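Local coordinates for protein metallo-carboxypeptidase (Pseudomonas aeruginosa, PDB 4A39) that probably acts as a zinc-dependent carboxypeptidase of the M14 family, removing residues from the C-terminal ends of proteins or peptides, at residues 276-281 against 317-322; 302-307 against 343-348. All coordinates share one frame; numbering follows the deposited sequence.

Contact 1 of 2, residues 276-281 against 317-322; sequences EEIPHV and HGYPRS. With GEM ((2-guanidinoethylmercapto)succinic acid), chain D.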
ATOM      1  N   GLU A 276      -2.964   1.355  -9.684  1.00  6.33           N
ATOM      2  CA  GLU A 276      -2.096   1.273 -10.851  1.00  7.12           C
ATOM      3  C   GLU A 276      -2.370   2.314 -11.930  1.00  7.68           C
ATOM      4  O   GLU A 276      -1.441   2.887 -12.507  1.00  8.98           O
ATOM      5  CB  GLU A 276      -2.212  -0.131 -11.475  1.00  8.20           C
ATOM      6  CG  GLU A 276      -1.781  -1.282 -10.552  1.00  6.98           C
ATOM      7  CD  GLU A 276      -2.908  -1.842  -9.688  1.00 10.22           C
ATOM      8  OE1 GLU A 276      -3.932  -1.157  -9.485  1.00  7.70           O
ATOM      9  OE2 GLU A 276      -2.759  -2.978  -9.193  1.00 10.28           O
ATOM     10  N   GLU A 277      -3.647   2.565 -12.178  1.00  7.18           N
ATOM     11  CA  GLU A 277      -4.088   3.472 -13.236  1.00  9.09           C
ATOM     12  C   GLU A 277      -4.070   4.981 -13.007  1.00  6.99           C
ATOM     13  O   GLU A 277      -3.515   5.732 -13.811  1.00  6.69           O
ATOM     14  CB  GLU A 277      -5.505   3.059 -13.649  1.00 10.14           C
ATOM     15  CG  GLU A 277      -6.201   3.962 -14.661  1.00 13.85           C
ATOM     16  CD  GLU A 277      -5.669   3.785 -16.064  1.00 17.84           C
ATOM     17  OE1 GLU A 277      -5.520   2.621 -16.497  1.00 19.23           O
ATOM     18  OE2 GLU A 277      -5.410   4.807 -16.737  1.00 21.04           O
ATOM     19  N   ILE A 278      -4.679   5.423 -11.919  1.00  6.57           N
ATOM     20  CA  ILE A 278      -4.802   6.851 -11.632  1.00  6.24           C
ATOM     21  C   ILE A 278      -3.556   7.514 -11.054  1.00  5.30           C
ATOM     22  O   ILE A 278      -3.084   7.140  -9.985  1.00  5.43           O
ATOM     23  CB  ILE A 278      -5.997   7.076 -10.692  1.00  7.20           C
ATOM     24  CG1 ILE A 278      -7.267   6.544 -11.363  1.00  8.07           C
ATOM     25  CG2 ILE A 278      -6.137   8.557 -10.340  1.00  8.33           C
ATOM     26  CD1 ILE A 278      -8.485   6.506 -10.447  1.00 12.69           C
ATOM     27  N   PRO A 279      -3.014   8.523 -11.761  1.00  4.50           N
ATOM     28  CA  PRO A 279      -1.814   9.233 -11.310  1.00  5.02           C
ATOM     29  C   PRO A 279      -2.138  10.383 -10.352  1.00  4.62           C
ATOM     30  O   PRO A 279      -1.771  11.530 -10.598  1.00  5.82           O
ATOM     31  CB  PRO A 279      -1.208   9.722 -12.616  1.00  6.00           C
ATOM     32  CG  PRO A 279      -2.435  10.119 -13.386  1.00  6.64           C
ATOM     33  CD  PRO A 279      -3.400   8.962 -13.117  1.00  6.05           C
ATOM     34  N   HIS A 280      -2.839  10.058  -9.266  1.00  4.72           N
ATOM     35  CA  HIS A 280      -3.232  11.039  -8.252  1.00  5.22           C
ATOM     36  C   HIS A 280      -3.519  10.316  -6.941  1.00  4.83           C
ATOM     37  O   HIS A 280      -4.030   9.201  -6.950  1.00  5.79           O
ATOM     38  CB  HIS A 280      -4.526  11.761  -8.661  1.00  6.63           C
ATOM     39  CG  HIS A 280      -4.433  12.499  -9.959  1.00  7.73           C
ATOM     40  ND1 HIS A 280      -3.850  13.744 -10.068  1.00  8.33           N
ATOM     41  CD2 HIS A 280      -4.820  12.154 -11.209  1.00  9.37           C
ATOM     42  CE1 HIS A 280      -3.883  14.134 -11.330  1.00  8.65           C
ATOM     43  NE2 HIS A 280      -4.466  13.187 -12.043  1.00  9.58           N
ATOM     44  N   VAL A 281      -3.185  10.952  -5.822  1.00  4.99           N
ATOM     45  CA  VAL A 281      -3.484  10.381  -4.517  1.00  4.86           C
ATOM     46  C   VAL A 281      -4.940  10.753  -4.239  1.00  6.24           C
ATOM     47  O   VAL A 281      -5.347  11.887  -4.488  1.00  5.00           O
ATOM     48  CB  VAL A 281      -2.618  11.002  -3.403  1.00  5.15           C
ATOM     49  CG1 VAL A 281      -3.132  10.556  -2.038  1.00  5.72           C
ATOM     50  CG2 VAL A 281      -1.166  10.597  -3.582  1.00  6.03           C
ATOM     51  N   HIS A 317      -9.879  13.478  -8.964  1.00 10.47           N
ATOM     52  CA  HIS A 317      -9.630  12.167  -9.531  1.00 11.45           C
ATOM     53  C   HIS A 317      -9.788  11.062  -8.492  1.00 10.76           C
ATOM     54  O   HIS A 317      -9.448  11.236  -7.320  1.00 10.87           O
ATOM     55  CB  HIS A 317      -8.232  12.101 -10.141  1.00 11.09           C
ATOM     56  CG  HIS A 317      -8.103  12.844 -11.431  1.00 15.58           C
ATOM     57  ND1 HIS A 317      -7.800  14.187 -11.495  1.00 17.65           N
ATOM     58  CD2 HIS A 317      -8.245  12.428 -12.710  1.00 17.57           C
ATOM     59  CE1 HIS A 317      -7.756  14.564 -12.761  1.00 16.16           C
ATOM     60  NE2 HIS A 317      -8.023  13.516 -13.518  1.00 18.18           N
ATOM     61  N   GLY A 318     -10.317   9.929  -8.937  1.00 10.19           N
ATOM     62  CA  GLY A 318     -10.520   8.800  -8.053  1.00  8.62           C
ATOM     63  C   GLY A 318     -11.542   7.864  -8.658  1.00  8.53           C
ATOM     64  O   GLY A 318     -11.821   7.936  -9.853  1.00  9.75           O
ATOM     65  N   TYR A 319     -12.107   6.985  -7.838  1.00  9.12           N
ATOM     66  CA  TYR A 319     -13.114   6.052  -8.325  1.00  7.73           C
ATOM     67  C   TYR A 319     -14.478   6.724  -8.356  1.00  8.57           C
ATOM     68  O   TYR A 319     -14.740   7.667  -7.602  1.00 10.86           O
ATOM     69  CB  TYR A 319     -13.196   4.813  -7.422  1.00  7.88           C
ATOM     70  CG  TYR A 319     -11.896   4.060  -7.266  1.00  5.99           C
ATOM     71  CD1 TYR A 319     -11.070   3.815  -8.363  1.00  6.94           C
ATOM     72  CD2 TYR A 319     -11.495   3.582  -6.019  1.00  8.02           C
ATOM     73  CE1 TYR A 319      -9.873   3.118  -8.220  1.00  6.48           C
ATOM     74  CE2 TYR A 319     -10.301   2.881  -5.866  1.00  7.15           C
ATOM     75  CZ  TYR A 319      -9.496   2.654  -6.969  1.00  7.48           C
ATOM     76  OH  TYR A 319      -8.311   1.974  -6.820  1.00  7.76           O
ATOM     77  N   PRO A 320     -15.369   6.253  -9.239  1.00 10.95           N
ATOM     78  CA  PRO A 320     -16.701   6.857  -9.308  1.00 10.58           C
ATOM     79  C   PRO A 320     -17.388   6.641  -7.970  1.00 11.97           C
ATOM     80  O   PRO A 320     -17.071   5.695  -7.249  1.00 13.27           O
ATOM     81  CB  PRO A 320     -17.381   6.069 -10.423  1.00 12.23           C
ATOM     82  CG  PRO A 320     -16.239   5.679 -11.314  1.00 13.03           C
ATOM     83  CD  PRO A 320     -15.192   5.250 -10.303  1.00 11.64           C
ATOM     84  N   ARG A 321     -18.316   7.519  -7.620  1.00 11.48           N
ATOM     85  CA  ARG A 321     -19.022   7.327  -6.366  1.00 12.88           C
ATOM     86  C   ARG A 321     -20.127   6.323  -6.587  1.00 11.87           C
ATOM     87  O   ARG A 321     -20.686   6.222  -7.683  1.00 11.98           O
ATOM     88  CB  ARG A 321     -19.604   8.633  -5.855  1.00 13.57           C
ATOM     89  CG  ARG A 321     -20.361   9.434  -6.872  1.00 19.64           C
ATOM     90  CD  ARG A 321     -20.412  10.877  -6.430  1.00 18.93           C
ATOM     91  NE  ARG A 321     -19.111  11.318  -5.927  1.00 22.86           N
ATOM     92  CZ  ARG A 321     -18.703  11.170  -4.667  1.00 20.55           C
ATOM     93  NH1 ARG A 321     -19.497  10.595  -3.772  1.00 21.36           N
ATOM     94  NH2 ARG A 321     -17.499  11.590  -4.306  1.00 20.63           N
ATOM     95  N   SER A 322     -20.431   5.566  -5.543  1.00 10.70           N
ATOM     96  CA  SER A 322     -21.473   4.562  -5.621  1.00 11.58           C
ATOM     97  C   SER A 322     -22.845   5.199  -5.503  1.00 12.30           C
ATOM     98  O   SER A 322     -23.018   6.191  -4.792  1.00 11.73           O
ATOM     99  CB  SER A 322     -21.297   3.536  -4.500  1.00 12.37           C
ATOM    100  OG  SER A 322     -22.430   2.686  -4.409  1.00 13.98           O
TER
HETATM  101  C8  GEM D1377      -9.931  -1.355  -4.208  1.00 20.65           C
HETATM  102  S7  GEM D1377      -9.716  -0.775  -2.486  1.00 27.79           S
HETATM  103  C6  GEM D1377     -11.199   0.281  -2.302  1.00 21.99           C
HETATM  104  C5  GEM D1377     -11.689   0.926  -3.601  1.00 19.59           C
HETATM  105  N3  GEM D1377     -12.288  -0.086  -4.483  1.00 18.95           N
HETATM  106  C1  GEM D1377     -13.588  -0.021  -4.766  1.00 17.79           C
HETATM  107  N4  GEM D1377     -14.328   0.950  -4.237  1.00 18.93           N
HETATM  108  N2  GEM D1377     -14.153  -0.922  -5.563  1.00 18.70           N
HETATM  109  C9  GEM D1377     -10.000  -2.883  -4.282  1.00 19.23           C
HETATM  110  O14 GEM D1377     -10.012  -3.517  -3.203  1.00 16.11           O
HETATM  111  O15 GEM D1377     -10.038  -3.386  -5.423  1.00 18.70           O
HETATM  112  C10 GEM D1377      -8.816  -0.820  -5.109  1.00 17.72           C
HETATM  113  C11 GEM D1377      -7.436  -1.316  -4.666  1.00 15.49           C
HETATM  114  O12 GEM D1377      -6.544  -0.457  -4.495  1.00  9.14           O
HETATM  115  O13 GEM D1377      -7.299  -2.549  -4.526  1.00 12.44           O

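Contact 2 of 2, residues 302-307 against 343-348; sequences RFREEL and LAFTIE. With GEM ((2-guanidinoethylmercapto)succinic acid), chain D.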
ATOM      1  N   ARG A 302     -15.014  16.705   5.498  1.00  9.06           N
ATOM      2  CA  ARG A 302     -14.053  17.319   6.414  1.00  8.61           C
ATOM      3  C   ARG A 302     -12.647  16.731   6.262  1.00  8.75           C
ATOM      4  O   ARG A 302     -11.659  17.465   6.179  1.00  7.85           O
ATOM      5  CB  ARG A 302     -14.525  17.135   7.859  1.00  9.89           C
ATOM      6  CG  ARG A 302     -15.740  17.969   8.237  1.00 11.41           C
ATOM      7  CD  ARG A 302     -15.347  19.410   8.505  1.00 12.62           C
ATOM      8  NE  ARG A 302     -14.436  19.522   9.640  1.00 13.01           N
ATOM      9  CZ  ARG A 302     -13.275  20.170   9.605  1.00 13.70           C
ATOM     10  NH1 ARG A 302     -12.878  20.770   8.485  1.00 15.72           N
ATOM     11  NH2 ARG A 302     -12.508  20.222  10.686  1.00 15.33           N
ATOM     12  N   PHE A 303     -12.568  15.404   6.229  1.00  7.63           N
ATOM     13  CA  PHE A 303     -11.297  14.698   6.097  1.00  7.66           C
ATOM     14  C   PHE A 303     -10.574  15.047   4.797  1.00  7.71           C
ATOM     15  O   PHE A 303      -9.379  15.357   4.800  1.00  7.90           O
ATOM     16  CB  PHE A 303     -11.534  13.183   6.156  1.00  8.69           C
ATOM     17  CG  PHE A 303     -10.273  12.366   6.104  1.00  7.61           C
ATOM     18  CD1 PHE A 303      -9.704  12.017   4.880  1.00  8.61           C
ATOM     19  CD2 PHE A 303      -9.651  11.944   7.275  1.00  9.00           C
ATOM     20  CE1 PHE A 303      -8.537  11.264   4.820  1.00  8.10           C
ATOM     21  CE2 PHE A 303      -8.482  11.189   7.227  1.00  9.59           C
ATOM     22  CZ  PHE A 303      -7.923  10.848   5.993  1.00  8.59           C
ATOM     23  N   ARG A 304     -11.298  14.983   3.683  1.00  8.62           N
ATOM     24  CA  ARG A 304     -10.707  15.281   2.384  1.00  9.00           C
ATOM     25  C   ARG A 304     -10.202  16.718   2.284  1.00  9.18           C
ATOM     26  O   ARG A 304      -9.119  16.968   1.758  1.00  8.60           O
ATOM     27  CB  ARG A 304     -11.720  15.021   1.263  1.00  7.02           C
ATOM     28  CG  ARG A 304     -11.930  13.553   0.924  1.00  9.95           C
ATOM     29  CD  ARG A 304     -12.907  13.403  -0.235  1.00 12.15           C
ATOM     30  NE  ARG A 304     -13.028  12.023  -0.696  1.00 11.95           N
ATOM     31  CZ  ARG A 304     -14.172  11.347  -0.732  1.00 12.87           C
ATOM     32  NH1 ARG A 304     -15.298  11.920  -0.324  1.00 10.48           N
ATOM     33  NH2 ARG A 304     -14.189  10.095  -1.171  1.00 14.08           N
ATOM     34  N   GLU A 305     -10.992  17.650   2.813  1.00  9.03           N
ATOM     35  CA  GLU A 305     -10.643  19.073   2.778  1.00 10.09           C
ATOM     36  C   GLU A 305      -9.410  19.383   3.618  1.00  9.34           C
ATOM     37  O   GLU A 305      -8.502  20.097   3.175  1.00  9.33           O
ATOM     38  CB  GLU A 305     -11.828  19.911   3.266  1.00 12.73           C
ATOM     39  CG  GLU A 305     -11.758  21.378   2.858  1.00 18.90           C
ATOM     40  CD  GLU A 305     -13.056  22.122   3.117  1.00 21.46           C
ATOM     41  OE1 GLU A 305     -14.078  21.462   3.406  1.00 23.07           O
ATOM     42  OE2 GLU A 305     -13.051  23.370   3.022  1.00 24.11           O
ATOM     43  N   GLU A 306      -9.370  18.852   4.834  1.00  7.74           N
ATOM     44  CA  GLU A 306      -8.242  19.091   5.721  1.00  7.55           C
ATOM     45  C   GLU A 306      -6.970  18.403   5.226  1.00  9.21           C
ATOM     46  O   GLU A 306      -5.875  18.942   5.375  1.00 10.78           O
ATOM     47  CB  GLU A 306      -8.569  18.630   7.145  1.00  9.13           C
ATOM     48  CG  GLU A 306      -9.680  19.434   7.823  1.00 11.35           C
ATOM     49  CD  GLU A 306      -9.275  20.859   8.183  1.00 13.55           C
ATOM     50  OE1 GLU A 306      -8.127  21.269   7.900  1.00 13.55           O
ATOM     51  OE2 GLU A 306     -10.118  21.576   8.761  1.00 14.73           O
ATOM     52  N   LEU A 307      -7.105  17.225   4.622  1.00  8.60           N
ATOM     53  CA  LEU A 307      -5.926  16.521   4.126  1.00  8.96           C
ATOM     54  C   LEU A 307      -5.377  17.178   2.863  1.00  8.66           C
ATOM     55  O   LEU A 307      -4.164  17.243   2.667  1.00 10.18           O
ATOM     56  CB  LEU A 307      -6.244  15.052   3.849  1.00  8.18           C
ATOM     57  CG  LEU A 307      -5.080  14.202   3.324  1.00  8.24           C
ATOM     58  CD1 LEU A 307      -3.869  14.335   4.237  1.00  7.31           C
ATOM     59  CD2 LEU A 307      -5.522  12.754   3.232  1.00  9.22           C
ATOM     60  N   LEU A 343     -16.149   6.859  10.413  1.00  4.38           N
ATOM     61  CA  LEU A 343     -15.570   7.451   9.218  1.00  4.62           C
ATOM     62  C   LEU A 343     -14.621   6.380   8.691  1.00  5.31           C
ATOM     63  O   LEU A 343     -13.822   5.822   9.452  1.00  4.93           O
ATOM     64  CB  LEU A 343     -14.791   8.718   9.582  1.00  5.82           C
ATOM     65  CG  LEU A 343     -13.996   9.386   8.455  1.00  5.70           C
ATOM     66  CD1 LEU A 343     -14.937   9.778   7.323  1.00  7.50           C
ATOM     67  CD2 LEU A 343     -13.277  10.613   8.994  1.00  6.05           C
ATOM     68  N   ALA A 344     -14.718   6.080   7.400  1.00  5.32           N
ATOM     69  CA  ALA A 344     -13.879   5.050   6.798  1.00  6.61           C
ATOM     70  C   ALA A 344     -13.525   5.386   5.361  1.00  6.04           C
ATOM     71  O   ALA A 344     -14.383   5.800   4.583  1.00  6.95           O
ATOM     72  CB  ALA A 344     -14.597   3.704   6.842  1.00  4.96           C
ATOM     73  N   PHE A 345     -12.261   5.177   5.013  1.00  5.00           N
ATOM     74  CA  PHE A 345     -11.768   5.453   3.669  1.00  6.23           C
ATOM     75  C   PHE A 345     -10.779   4.407   3.188  1.00  7.43           C
ATOM     76  O   PHE A 345     -10.090   3.758   3.983  1.00  7.07           O
ATOM     77  CB  PHE A 345     -10.987   6.770   3.617  1.00  6.42           C
ATOM     78  CG  PHE A 345     -11.826   8.012   3.552  1.00  7.82           C
ATOM     79  CD1 PHE A 345     -12.598   8.294   2.432  1.00  8.03           C
ATOM     80  CD2 PHE A 345     -11.766   8.948   4.581  1.00  9.04           C
ATOM     81  CE1 PHE A 345     -13.294   9.496   2.332  1.00  8.29           C
ATOM     82  CE2 PHE A 345     -12.460  10.151   4.490  1.00  8.92           C
ATOM     83  CZ  PHE A 345     -13.222  10.425   3.364  1.00  9.21           C
ATOM     84  N   THR A 346     -10.711   4.265   1.871  1.00  7.16           N
ATOM     85  CA  THR A 346      -9.720   3.412   1.250  1.00  8.57           C
ATOM     86  C   THR A 346      -8.796   4.516   0.739  1.00  8.04           C
ATOM     87  O   THR A 346      -9.242   5.368  -0.030  1.00  9.91           O
ATOM     88  CB  THR A 346     -10.275   2.641   0.037  1.00 10.13           C
ATOM     89  OG1 THR A 346     -11.252   1.686   0.480  1.00 12.22           O
ATOM     90  CG2 THR A 346      -9.151   1.917  -0.677  1.00 10.96           C
ATOM     91  N   ILE A 347      -7.550   4.542   1.201  1.00  6.12           N
ATOM     92  CA  ILE A 347      -6.604   5.563   0.751  1.00  6.82           C
ATOM     93  C   ILE A 347      -5.853   4.971  -0.434  1.00  5.12           C
ATOM     94  O   ILE A 347      -5.353   3.846  -0.361  1.00  6.12           O
ATOM     95  CB  ILE A 347      -5.595   5.953   1.869  1.00  6.80           C
ATOM     96  CG1 ILE A 347      -6.342   6.565   3.063  1.00  8.91           C
ATOM     97  CG2 ILE A 347      -4.576   6.943   1.327  1.00  6.80           C
ATOM     98  CD1 ILE A 347      -7.100   7.841   2.735  1.00 11.71           C
ATOM     99  N   GLU A 348      -5.767   5.734  -1.519  1.00  5.50           N
ATOM    100  CA  GLU A 348      -5.111   5.262  -2.732  1.00  4.94           C
ATOM    101  C   GLU A 348      -3.950   6.130  -3.197  1.00  5.63           C
ATOM    102  O   GLU A 348      -4.124   7.308  -3.498  1.00  6.25           O
ATOM    103  CB  GLU A 348      -6.133   5.171  -3.864  1.00  6.60           C
ATOM    104  CG  GLU A 348      -7.276   4.190  -3.638  1.00  8.84           C
ATOM    105  CD  GLU A 348      -6.855   2.746  -3.784  1.00  9.93           C
ATOM    106  OE1 GLU A 348      -5.749   2.490  -4.308  1.00 11.16           O
ATOM    107  OE2 GLU A 348      -7.641   1.860  -3.385  1.00 13.18           O
TER
HETATM  108  C8  GEM D1377      -9.931  -1.355  -4.208  1.00 20.65           C
HETATM  109  S7  GEM D1377      -9.716  -0.775  -2.486  1.00 27.79           S
HETATM  110  C6  GEM D1377     -11.199   0.281  -2.302  1.00 21.99           C
HETATM  111  C5  GEM D1377     -11.689   0.926  -3.601  1.00 19.59           C
HETATM  112  N3  GEM D1377     -12.288  -0.086  -4.483  1.00 18.95           N
HETATM  113  C1  GEM D1377     -13.588  -0.021  -4.766  1.00 17.79           C
HETATM  114  N4  GEM D1377     -14.328   0.950  -4.237  1.00 18.93           N
HETATM  115  N2  GEM D1377     -14.153  -0.922  -5.563  1.00 18.70           N
HETATM  116  C9  GEM D1377     -10.000  -2.883  -4.282  1.00 19.23           C
HETATM  117  O14 GEM D1377     -10.012  -3.517  -3.203  1.00 16.11           O
HETATM  118  O15 GEM D1377     -10.038  -3.386  -5.423  1.00 18.70           O
HETATM  119  C10 GEM D1377      -8.816  -0.820  -5.109  1.00 17.72           C
HETATM  120  C11 GEM D1377      -7.436  -1.316  -4.666  1.00 15.49           C
HETATM  121  O12 GEM D1377      -6.544  -0.457  -4.495  1.00  9.14           O
HETATM  122  O13 GEM D1377      -7.299  -2.549  -4.526  1.00 12.44           O

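Contact 1 of 2, residues 276-281 against 317-322
Two loop segments lie side by side here without a backbone hydrogen bond between them, with Ile278 beside Gly318, their CA atoms 7.0 Å apart, and His280 beside His317. An inverse gamma turn centred on Pro279 separates Ile278 from His280, and both side chains set out toward 317-322. The two histidine rings form an offset stack, with centroids 4.0 Å apart and planes only 15° from parallel. NE2 of His280 lies over the centre of the His317 ring, while ND1 of His317 sits toward the rim of the His280 ring. In both residues CG is anti to the carbonyl carbon, beside the backbone N, which sets each ring out toward the other. Asp356 takes a hydrogen bond with His280 ND1, which would fix the rotation of that ring and may favour a positive charge on it. Ile278 continues the contact toward the ligand. Its CD1 reaches Gly318 O at 3.7 Å and meets Tyr319 CD1 at 4.3 Å. The Tyr319 ring meets the inhibitor: CE2 is 3.3 Å from C5 of GEM, the carbon that carries the guanidino group. The phenol OH is 3.3 Å from GEM C10 and is hydrogen-bonded to Asp275 OD1. Tyr319 is thus a wall of the inhibitor pocket, touched by Ile278 CD1 at an oblique angle. Segment 276-281 links strand 268-275 to the edge strand 282-284, while 317-322 belongs to the loop between helices 294-308 and 332-340; Tyr319 also meets Phe282 edge-to-face and touches Glu348 of strand 343-350.

Contact 2 of 2, residues 302-307 against 343-348
Helix 302-307 packs across strand 343-348 at 56°, with the two short axes 11.1 Å apart at their closest. Four of the five touching residues are buried, and the tight part is aromatic. Phe303, its CG anti to the backbone N, points its ring toward the strand. The Phe345 ring reaches back toward the helix and slides past it. Their planes lie 39° apart, so the pair is oblique. Phe345 CD2 is over one face of the Phe303 ring, toward the rim, and Phe303 CD1 comes within 3.4 Å of Phe345 CE2. Leu343 and Ile347 fill in more loosely: Leu343 CD2 meets Phe303 CB at 4.2 Å, and Ile347 CD1 meets Phe303 CE1 at 4.3 Å. Arg304 is only partly buried. Its chain is extended from CG to NE and lays the guanidinium across the Phe345 edge, with CE1 3.6 Å above the guanidinium plane and over its centre. NH2 is held by a hydrogen bond to Ala283 O. The outer side of the helix is more open. There the partly exposed Arg302 and Glu306 form a salt bridge one turn apart, with Arg302 NH1 2.9 Å from the anti lone pair of Glu306 OE2. On the other side of the strand, Thr346 CG2 lies 3.1 Å from GEM C6, and Glu348 OE2 is 2.8 Å from GEM O12. Glu348 is the predicted proton donor/acceptor. One of the two acid groups probably holds a proton. One side of the strand thus packs on the helix, mostly through apolar groups, and the other faces the inhibitor.

The centres of contact 1 and contact 2 are 13 Å apart, and all four segments belong to the zinc carboxypeptidase part of the chain. Along the chain they alternate: 276-281, 302-307, 317-322, 343-348. Both are built around one end of the seven-stranded mixed sheet, where strand 343-350 lies between strands 268-275 and 282-284. Contact 2 joins helix 294-308 to this sheet, while contact 1 joins loops beside the ligand. They meet directly where Val281 CG1 packs 3.7 Å from Glu348 O. Both reach GEM: the strand supplies Thr346 and Glu348, and the loop 317-322 supplies Tyr319, to one inhibitor pocket next to the zinc.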